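Local structure of glutamine cyclotransferase (Tannerella forsythia, 6QRO) at residues A[71-76]-A[193-198]. The protein probably acts as a zinc-dependent glutaminyl cyclase, turning amino-terminal glutamine of peptides into pyroglutamate. Numbering follows the deposited sequence.
Sequences KVYVQE and PHVPNY
Tyr73 offers one ring face to the edge of the His194 imidazole in an edge-to-face pair, centroids 4.9 Å apart and planes inclined at 59°. The imidazole carbon CD2 stands over the centre of the phenol ring, 3.7 Å from Tyr73 CD1. His194 CG sits between its own backbone N and carbonyl carbon (chi1 63°), which swings the imidazole over the phenol. On one face of the imidazole lies CG2 of the next residue, Val195. The other methyl of that valine, CG1, meets the far end of the phenol, 3.8 Å from Tyr73 OH. On the same side of the phenol as His194 CD2, the carbonyl O of His194 lies beyond the rim, 3.8 Å from Tyr73 CD2. Two residues along the strand, Gln75 reaches out, extended beyond CG (chi2 176°), and lays its amide NE2 alongside the backbone of Pro193, 3.7 Å from Pro193 C. Its OE1 is engaged by Asn91 of the neighbouring strand 86-96, while Trp189 of helix 184-191 hydrogen-bonds His194 ND1 and also meets the imidazole ring. The contact thus joins strand 71-80, at one border of the mixed central sheet, to the loop between helix 184-191 and strand 203-207, away from the zinc site. With Gln75 OE1 and His194 ND1 bonded elsewhere in the chain, strand and loop meet through aromatic and van der Waals contact; the bond to ND1 would fix the imidazole's rotation and keep CD2 toward the phenol.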
ATOM      1  N   LYS A  71       0.204  18.060  -6.181  1.00 18.91           N
ATOM      2  CA  LYS A  71       0.979  18.149  -7.411  1.00 19.98           C
ATOM      3  C   LYS A  71       1.401  16.727  -7.778  1.00 17.56           C
ATOM      4  O   LYS A  71       2.087  16.069  -6.991  1.00 14.93           O
ATOM      5  CB  LYS A  71       2.151  19.095  -7.183  1.00 18.05           C
ATOM      6  CG  LYS A  71       3.271  19.137  -8.171  1.00 18.71           C
ATOM      7  CD  LYS A  71       4.337  19.992  -7.505  1.00 16.64           C
ATOM      8  CE  LYS A  71       5.186  20.719  -8.476  1.00 20.89           C
ATOM      9  NZ  LYS A  71       6.144  21.606  -7.760  1.00 22.08           N
ATOM     10  N   VAL A  72       0.938  16.229  -8.929  1.00 18.57           N
ATOM     11  CA  VAL A  72       1.011  14.804  -9.256  1.00 16.50           C
ATOM     12  C   VAL A  72       2.199  14.533 -10.173  1.00 14.29           C
ATOM     13  O   VAL A  72       2.419  15.252 -11.158  1.00 11.70           O
ATOM     14  CB  VAL A  72      -0.300  14.306  -9.891  1.00 16.97           C
ATOM     15  CG1 VAL A  72      -0.150  12.852 -10.359  1.00 13.76           C
ATOM     16  CG2 VAL A  72      -1.448  14.439  -8.904  1.00 15.22           C
ATOM     17  N   TYR A  73       2.977  13.506  -9.825  1.00 13.95           N
ATOM     18  CA  TYR A  73       4.090  12.996 -10.625  1.00 12.95           C
ATOM     19  C   TYR A  73       3.784  11.568 -11.025  1.00 11.26           C
ATOM     20  O   TYR A  73       3.361  10.767 -10.185  1.00 14.91           O
ATOM     21  CB  TYR A  73       5.407  13.000  -9.850  1.00 11.52           C
ATOM     22  CG  TYR A  73       5.796  14.318  -9.234  1.00 12.01           C
ATOM     23  CD1 TYR A  73       5.187  14.765  -8.068  1.00 13.83           C
ATOM     24  CD2 TYR A  73       6.817  15.081  -9.776  1.00 13.39           C
ATOM     25  CE1 TYR A  73       5.549  15.953  -7.489  1.00 16.72           C
ATOM     26  CE2 TYR A  73       7.201  16.275  -9.201  1.00 14.91           C
ATOM     27  CZ  TYR A  73       6.559  16.709  -8.061  1.00 18.05           C
ATOM     28  OH  TYR A  73       6.933  17.887  -7.467  1.00 19.82           O
ATOM     29  N   VAL A  74       3.960  11.253 -12.300  1.00 11.66           N
ATOM     30  CA  VAL A  74       3.804   9.885 -12.787  1.00 11.66           C
ATOM     31  C   VAL A  74       5.144   9.415 -13.358  1.00 11.04           C
ATOM     32  O   VAL A  74       5.574   9.897 -14.411  1.00 11.39           O
ATOM     33  CB  VAL A  74       2.680   9.774 -13.831  1.00 11.44           C
ATOM     34  CG1 VAL A  74       2.435   8.324 -14.222  1.00 12.10           C
ATOM     35  CG2 VAL A  74       1.381  10.410 -13.295  1.00 13.94           C
ATOM     36  N   GLN A  75       5.797   8.468 -12.674  1.00 12.79           N
ATOM     37  CA  GLN A  75       7.000   7.811 -13.191  1.00 12.08           C
ATOM     38  C   GLN A  75       6.572   6.671 -14.093  1.00 13.60           C
ATOM     39  O   GLN A  75       5.985   5.688 -13.621  1.00 14.28           O
ATOM     40  CB  GLN A  75       7.888   7.245 -12.087  1.00 14.54           C
ATOM     41  CG  GLN A  75       8.945   8.157 -11.514  1.00 16.12           C
ATOM     42  CD  GLN A  75       9.702   7.501 -10.366  1.00 12.96           C
ATOM     43  OE1 GLN A  75       9.233   6.536  -9.766  1.00 13.44           O
ATOM     44  NE2 GLN A  75      10.887   8.006 -10.077  1.00 14.92           N
ATOM     45  N   GLU A  76       6.884   6.794 -15.379  1.00 13.32           N
ATOM     46  CA  GLU A  76       6.667   5.729 -16.344  1.00 13.95           C
ATOM     47  C   GLU A  76       7.965   4.935 -16.447  1.00 15.12           C
ATOM     48  O   GLU A  76       9.010   5.481 -16.807  1.00 16.02           O
ATOM     49  CB  GLU A  76       6.269   6.274 -17.715  1.00 14.04           C
ATOM     50  CG  GLU A  76       5.056   7.209 -17.768  1.00 14.35           C
ATOM     51  CD  GLU A  76       3.751   6.435 -17.900  1.00 16.17           C
ATOM     52  OE1 GLU A  76       2.681   7.064 -18.012  1.00 20.25           O
ATOM     53  OE2 GLU A  76       3.801   5.185 -17.934  1.00 17.38           O
ATOM     54  N   PRO A 193      14.063   8.857  -7.416  1.00 16.60           N
ATOM     55  CA  PRO A 193      12.942   9.587  -6.805  1.00 17.59           C
ATOM     56  C   PRO A 193      12.272  10.552  -7.778  1.00 15.23           C
ATOM     57  O   PRO A 193      12.843  10.964  -8.787  1.00 11.17           O
ATOM     58  CB  PRO A 193      13.593  10.338  -5.638  1.00 19.37           C
ATOM     59  CG  PRO A 193      15.026  10.489  -6.047  1.00 18.78           C
ATOM     60  CD  PRO A 193      15.373   9.306  -6.913  1.00 18.58           C
ATOM     61  N   HIS A 194      11.025  10.911  -7.444  1.00 16.17           N
ATOM     62  CA  HIS A 194      10.232  11.781  -8.302  1.00 13.73           C
ATOM     63  C   HIS A 194      10.715  13.218  -8.236  1.00 15.97           C
ATOM     64  O   HIS A 194      10.412  14.004  -9.143  1.00 14.93           O
ATOM     65  CB  HIS A 194       8.755  11.717  -7.906  1.00 15.75           C
ATOM     66  CG  HIS A 194       8.477  12.221  -6.522  1.00 17.35           C
ATOM     67  ND1 HIS A 194       8.633  11.442  -5.396  1.00 17.88           N
ATOM     68  CD2 HIS A 194       7.999  13.414  -6.091  1.00 14.10           C
ATOM     69  CE1 HIS A 194       8.299  12.146  -4.328  1.00 16.61           C
ATOM     70  NE2 HIS A 194       7.901  13.342  -4.722  1.00 14.94           N
ATOM     71  N   VAL A 195      11.386  13.588  -7.149  1.00 14.85           N
ATOM     72  CA  VAL A 195      12.046  14.884  -6.983  1.00 17.37           C
ATOM     73  C   VAL A 195      13.486  14.544  -6.622  1.00 18.44           C
ATOM     74  O   VAL A 195      13.705  13.545  -5.932  1.00 23.67           O
ATOM     75  CB  VAL A 195      11.390  15.769  -5.904  1.00 21.38           C
ATOM     76  CG1 VAL A 195      10.436  16.800  -6.541  1.00 18.51           C
ATOM     77  CG2 VAL A 195      10.707  14.949  -4.809  1.00 15.53           C
ATOM     78  N   PRO A 196      14.497  15.275  -7.074  1.00 21.24           N
ATOM     79  CA  PRO A 196      15.845  14.980  -6.590  1.00 19.68           C
ATOM     80  C   PRO A 196      15.922  15.171  -5.089  1.00 18.10           C
ATOM     81  O   PRO A 196      15.220  15.998  -4.504  1.00 23.70           O
ATOM     82  CB  PRO A 196      16.723  15.988  -7.337  1.00 17.75           C
ATOM     83  CG  PRO A 196      15.993  16.195  -8.604  1.00 17.86           C
ATOM     84  CD  PRO A 196      14.529  16.150  -8.255  1.00 16.90           C
ATOM     85  N   ASN A 197      16.797  14.393  -4.481  1.00 19.84           N
ATOM     86  CA  ASN A 197      17.014  14.369  -3.043  1.00 21.78           C
ATOM     87  C   ASN A 197      15.680  14.428  -2.303  1.00 24.78           C
ATOM     88  O   ASN A 197      15.456  15.272  -1.433  1.00 27.20           O
ATOM     89  CB  ASN A 197      17.911  15.524  -2.621  1.00 20.30           C
ATOM     90  CG  ASN A 197      19.229  15.539  -3.363  1.00 28.89           C
ATOM     91  OD1 ASN A 197      19.344  14.966  -4.454  1.00 32.13           O
ATOM     92  ND2 ASN A 197      20.221  16.221  -2.802  1.00 31.38           N
ATOM     93  N   TYR A 198      14.821  13.447  -2.586  1.00 20.80           N
ATOM     94  CA  TYR A 198      13.540  13.416  -1.902  1.00 16.89           C
ATOM     95  C   TYR A 198      13.755  12.922  -0.490  1.00 19.68           C
ATOM     96  O   TYR A 198      14.498  11.968  -0.260  1.00 21.79           O
ATOM     97  CB  TYR A 198      12.542  12.510  -2.621  1.00 18.95           C
ATOM     98  CG  TYR A 198      11.342  12.198  -1.750  1.00 20.00           C
ATOM     99  CD1 TYR A 198      10.306  13.111  -1.614  1.00 15.26           C
ATOM    100  CD2 TYR A 198      11.266  11.000  -1.030  1.00 18.39           C
ATOM    101  CE1 TYR A 198       9.217  12.838  -0.807  1.00 14.45           C
ATOM    102  CE2 TYR A 198      10.177  10.720  -0.218  1.00 16.97           C
ATOM    103  CZ  TYR A 198       9.160  11.647  -0.109  1.00 14.23           C
ATOM    104  OH  TYR A 198       8.081  11.377   0.696  1.00 13.35           O
TER